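Local coordinates for hypothetical conserved protein (Geobacillus kaustophilus, PDB 2PCS) that is of unknown function but belongs to the CoxG family of the Bet v 1-like clan and probably binds a ligand in its interior, at residues L28-L40 with K45-V57. Sequence-based numbering, arbitrary orientation.
Sequences LSKCIMGCKSLEL and KYKADLQIGIAAV
Leu38 pairs with Ala48, and Leu40 with Tyr46, as non-hydrogen-bonded antiparallel pairs in the first beta hairpin of a Bet v 1-like (CoxG family) fold, where strand 35-42 edges the sheet. Glu39 and Lys47 form a hydrogen-bonded pair, Glu39 N reaching Lys47 O at 2.8 Å. The face carrying Cys35, Leu38, Ala48 and Leu50 is closely packed: Ala48 is small enough for its buried place, and branched Leu50 reaches the turn with a methyl. Leu50 CD2 touches both Ile32 CG2, at 3.6 Å, and Cys35 CB; with chi1 at -70°, Ile32 CG2 stands anti to the backbone N and meets Leu50, near an unidentified bound ligand. Farther along, Leu40 CD1 covers one face of the Tyr46 ring, 3.5 Å from CE2; an alanine in place of Tyr46 would probably leave this methyl without its aromatic partner. Ser37, Glu39, Lys47 and Asp49 make the looser, polar face, the first three exposed where polar groups can meet water. At the corner, Lys36 runs alongside Asp49, yet Lys36 NZ stays 5.2 Å from Asp49 OD2, too far for a salt bridge. Gly34, in a type II turn, has a positive phi of 89° that favours glycine, and a CB there would clash with Gln51 O. Gly34 O accepts Gln51 N at 2.7 Å, the donor standing 36° out of the carbonyl plane.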
loop_
_atom_site.group_PDB
_atom_site.type_symbol
_atom_site.label_atom_id
_atom_site.label_comp_id
_atom_site.label_asym_id
_atom_site.label_seq_id
_atom_site.Cartn_x
_atom_site.Cartn_y
_atom_site.Cartn_z
ATOM N N LEU A 28 -0.306 -0.001 10.106
ATOM C CA LEU A 28 0.097 0.402 8.781
ATOM C C LEU A 28 1.481 1.062 8.829
ATOM O O LEU A 28 2.387 0.678 8.074
ATOM C CB LEU A 28 -0.929 1.350 8.157
ATOM C CG LEU A 28 -2.347 0.827 7.891
ATOM C CD1 LEU A 28 -3.398 1.976 7.789
ATOM C CD2 LEU A 28 -2.398 -0.044 6.669
ATOM N N SER A 29 1.654 2.042 9.716
ATOM C CA SER A 29 2.964 2.669 9.922
ATOM C C SER A 29 4.118 1.685 9.989
ATOM O O SER A 29 5.171 1.921 9.404
ATOM C CB SER A 29 2.997 3.500 11.190
ATOM O OG SER A 29 4.073 4.421 11.060
ATOM N N LYS A 30 3.870 0.585 10.698
ATOM C CA LYS A 30 4.778 -0.504 10.879
ATOM C C LYS A 30 4.942 -1.334 9.634
ATOM O O LYS A 30 6.029 -1.820 9.375
ATOM C CB LYS A 30 4.270 -1.385 12.023
ATOM C CG LYS A 30 4.859 -1.039 13.392
ATOM C CD LYS A 30 3.919 -1.355 14.610
ATOM C CE LYS A 30 4.722 -1.136 15.937
ATOM N NZ LYS A 30 3.893 -1.070 17.209
ATOM N N CYS A 31 3.880 -1.518 8.854
ATOM C CA CYS A 31 3.971 -2.368 7.624
ATOM C C CYS A 31 4.374 -1.655 6.320
ATOM O O CYS A 31 4.688 -2.316 5.332
ATOM C CB CYS A 31 2.686 -3.173 7.416
ATOM S SG CYS A 31 2.184 -4.146 8.871
ATOM N N ILE A 32 4.331 -0.323 6.287
ATOM C CA ILE A 32 4.729 0.434 5.073
ATOM C C ILE A 32 6.209 0.588 5.168
ATOM O O ILE A 32 6.716 1.055 6.175
ATOM C CB ILE A 32 4.122 1.854 5.026
ATOM C CG1 ILE A 32 2.615 1.790 4.781
ATOM C CG2 ILE A 32 4.799 2.733 3.981
ATOM C CD1 ILE A 32 1.902 3.092 5.168
ATOM N N MET A 33 6.929 0.221 4.136
ATOM C CA MET A 33 8.376 0.334 4.262
ATOM C C MET A 33 8.871 1.772 4.254
ATOM O O MET A 33 8.461 2.581 3.422
ATOM C CB MET A 33 9.078 -0.454 3.179
ATOM C CG MET A 33 10.265 -1.271 3.723
ATOM S SD MET A 33 11.444 -1.296 2.411
ATOM C CE MET A 33 10.719 -2.444 1.253
ATOM N N GLY A 34 9.752 2.085 5.186
ATOM C CA GLY A 34 10.327 3.418 5.228
ATOM C C GLY A 34 9.511 4.370 6.066
ATOM O O GLY A 34 9.953 5.491 6.357
ATOM N N CYS A 35 8.323 3.924 6.465
ATOM C CA CYS A 35 7.403 4.762 7.187
ATOM C C CYS A 35 7.851 4.977 8.627
ATOM O O CYS A 35 7.943 4.037 9.398
ATOM C CB CYS A 35 5.984 4.236 7.111
ATOM S SG CYS A 35 4.818 5.494 7.651
ATOM N N LYS A 36 8.174 6.232 8.940
ATOM C CA LYS A 36 8.674 6.629 10.252
ATOM C C LYS A 36 7.483 7.039 11.092
ATOM O O LYS A 36 7.375 6.643 12.255
ATOM C CB LYS A 36 9.657 7.792 10.138
ATOM C CG LYS A 36 11.145 7.419 10.109
ATOM C CD LYS A 36 11.984 8.638 10.635
ATOM C CE LYS A 36 13.361 8.276 11.269
ATOM N NZ LYS A 36 13.959 9.509 11.911
ATOM N N SER A 37 6.574 7.812 10.489
ATOM C CA SER A 37 5.297 8.136 11.122
ATOM C C SER A 37 4.155 8.299 10.115
ATOM O O SER A 37 4.377 8.748 8.979
ATOM C CB SER A 37 5.428 9.399 11.965
ATOM O OG SER A 37 6.266 10.336 11.316
ATOM N N LEU A 38 2.951 7.900 10.552
ATOM C CA LEU A 38 1.679 8.222 9.902
ATOM C C LEU A 38 0.908 9.128 10.835
ATOM O O LEU A 38 0.411 8.672 11.855
ATOM C CB LEU A 38 0.828 6.968 9.659
ATOM C CG LEU A 38 0.544 6.410 8.262
ATOM C CD1 LEU A 38 -0.497 5.299 8.354
ATOM C CD2 LEU A 38 0.084 7.472 7.269
ATOM N N GLU A 39 0.798 10.400 10.485
ATOM C CA GLU A 39 0.028 11.359 11.266
ATOM C C GLU A 39 -1.336 11.607 10.617
ATOM O O GLU A 39 -1.429 11.993 9.443
ATOM C CB GLU A 39 0.810 12.682 11.395
ATOM C CG GLU A 39 0.253 13.701 12.392
ATOM C CD GLU A 39 0.598 15.177 12.050
ATOM O OE1 GLU A 39 1.459 15.430 11.158
ATOM O OE2 GLU A 39 -0.010 16.091 12.683
ATOM N N LEU A 40 -2.390 11.388 11.400
ATOM C CA LEU A 40 -3.727 11.870 11.056
ATOM C C LEU A 40 -3.753 13.395 10.888
ATOM O O LEU A 40 -3.361 14.147 11.776
ATOM C CB LEU A 40 -4.737 11.422 12.117
ATOM C CG LEU A 40 -6.242 11.429 11.819
ATOM C CD1 LEU A 40 -6.681 10.373 10.809
ATOM C CD2 LEU A 40 -7.030 11.279 13.140
ATOM N N LYS A 45 -7.320 10.625 6.491
ATOM C CA LYS A 45 -6.255 11.321 5.751
ATOM C C LYS A 45 -5.028 11.410 6.635
ATOM O O LYS A 45 -5.093 11.977 7.730
ATOM C CB LYS A 45 -6.697 12.711 5.350
ATOM C CG LYS A 45 -5.803 13.409 4.366
ATOM C CD LYS A 45 -6.452 14.737 4.020
ATOM C CE LYS A 45 -5.790 15.492 2.898
ATOM N NZ LYS A 45 -6.843 16.068 1.987
ATOM N N TYR A 46 -3.925 10.823 6.166
ATOM C CA TYR A 46 -2.686 10.790 6.923
ATOM C C TYR A 46 -1.549 11.423 6.142
ATOM O O TYR A 46 -1.624 11.589 4.919
ATOM C CB TYR A 46 -2.306 9.362 7.321
ATOM C CG TYR A 46 -3.447 8.655 7.964
ATOM C CD1 TYR A 46 -4.558 8.269 7.200
ATOM C CD2 TYR A 46 -3.452 8.398 9.331
ATOM C CE1 TYR A 46 -5.647 7.672 7.766
ATOM C CE2 TYR A 46 -4.551 7.768 9.923
ATOM C CZ TYR A 46 -5.649 7.408 9.121
ATOM O OH TYR A 46 -6.763 6.776 9.659
ATOM N N LYS A 47 -0.509 11.768 6.900
ATOM C CA LYS A 47 0.727 12.276 6.387
ATOM C C LYS A 47 1.758 11.243 6.811
ATOM O O LYS A 47 1.896 10.893 7.990
ATOM C CB LYS A 47 1.055 13.663 6.947
ATOM C CG LYS A 47 2.348 14.316 6.374
ATOM C CD LYS A 47 2.203 15.822 6.306
ATOM C CE LYS A 47 3.524 16.579 6.557
ATOM N NZ LYS A 47 3.970 17.395 5.370
ATOM N N ALA A 48 2.439 10.716 5.814
ATOM C CA ALA A 48 3.458 9.742 6.054
ATOM C C ALA A 48 4.831 10.367 5.750
ATOM O O ALA A 48 5.010 11.066 4.742
ATOM C CB ALA A 48 3.188 8.518 5.215
ATOM N N ASP A 49 5.766 10.157 6.676
ATOM C CA ASP A 49 7.179 10.528 6.504
ATOM C C ASP A 49 7.925 9.252 6.063
ATOM O O ASP A 49 8.125 8.344 6.867
ATOM C CB ASP A 49 7.734 11.102 7.827
ATOM C CG ASP A 49 9.301 11.170 7.865
ATOM O OD1 ASP A 49 9.949 11.464 6.819
ATOM O OD2 ASP A 49 9.881 10.948 8.959
ATOM N N LEU A 50 8.275 9.162 4.785
ATOM C CA LEU A 50 8.882 7.917 4.262
ATOM C C LEU A 50 10.383 8.075 4.004
ATOM O O LEU A 50 10.819 8.979 3.284
ATOM C CB LEU A 50 8.170 7.435 2.981
ATOM C CG LEU A 50 6.670 7.189 3.105
ATOM C CD1 LEU A 50 5.983 7.081 1.756
ATOM C CD2 LEU A 50 6.383 5.982 3.916
ATOM N N GLN A 51 11.175 7.205 4.607
ATOM C CA GLN A 51 12.591 7.160 4.275
ATOM C C GLN A 51 12.899 5.847 3.598
ATOM O O GLN A 51 13.037 4.819 4.222
ATOM C CB GLN A 51 13.474 7.459 5.505
ATOM C CG GLN A 51 13.236 8.897 5.998
ATOM C CD GLN A 51 13.935 9.253 7.291
ATOM O OE1 GLN A 51 14.960 8.662 7.647
ATOM N NE2 GLN A 51 13.391 10.257 8.000
ATOM N N ILE A 52 12.983 5.900 2.290
ATOM C CA ILE A 52 13.089 4.708 1.514
ATOM C C ILE A 52 14.545 4.463 1.126
ATOM O O ILE A 52 15.162 5.292 0.420
ATOM C CB ILE A 52 12.136 4.792 0.324
ATOM C CG1 ILE A 52 10.694 4.664 0.854
ATOM C CG2 ILE A 52 12.441 3.689 -0.687
ATOM C CD1 ILE A 52 9.704 5.555 0.151
ATOM N N GLY A 53 15.073 3.330 1.616
ATOM C CA GLY A 53 16.459 2.903 1.403
ATOM C C GLY A 53 16.724 2.153 0.097
ATOM O O GLY A 53 17.863 2.083 -0.350
ATOM N N ILE A 54 15.690 1.607 -0.533
ATOM C CA ILE A 54 15.896 0.883 -1.778
ATOM C C ILE A 54 16.690 1.791 -2.684
ATOM O O ILE A 54 16.190 2.830 -3.102
ATOM C CB ILE A 54 14.577 0.512 -2.493
ATOM C CG1 ILE A 54 13.753 -0.437 -1.642
ATOM C CG2 ILE A 54 14.854 -0.167 -3.809
ATOM C CD1 ILE A 54 12.303 -0.544 -2.135
ATOM N N ALA A 55 17.919 1.390 -2.970
ATOM C CA ALA A 55 18.823 2.060 -3.907
ATOM C C ALA A 55 18.219 2.670 -5.172
ATOM O O ALA A 55 18.509 3.787 -5.504
ATOM C CB ALA A 55 19.981 1.082 -4.306
ATOM N N ALA A 56 17.405 1.944 -5.909
ATOM C CA ALA A 56 16.926 2.497 -7.188
ATOM C C ALA A 56 16.042 3.746 -6.988
ATOM O O ALA A 56 15.854 4.532 -7.915
ATOM C CB ALA A 56 16.142 1.417 -7.977
ATOM N N VAL A 57 15.456 3.865 -5.793
ATOM C CA VAL A 57 14.492 4.930 -5.504
ATOM C C VAL A 57 14.827 5.668 -4.219
ATOM O O VAL A 57 13.997 6.416 -3.696
ATOM C CB VAL A 57 12.990 4.403 -5.391
ATOM C CG1 VAL A 57 12.450 3.965 -6.743
ATOM C CG2 VAL A 57 12.825 3.368 -4.295
#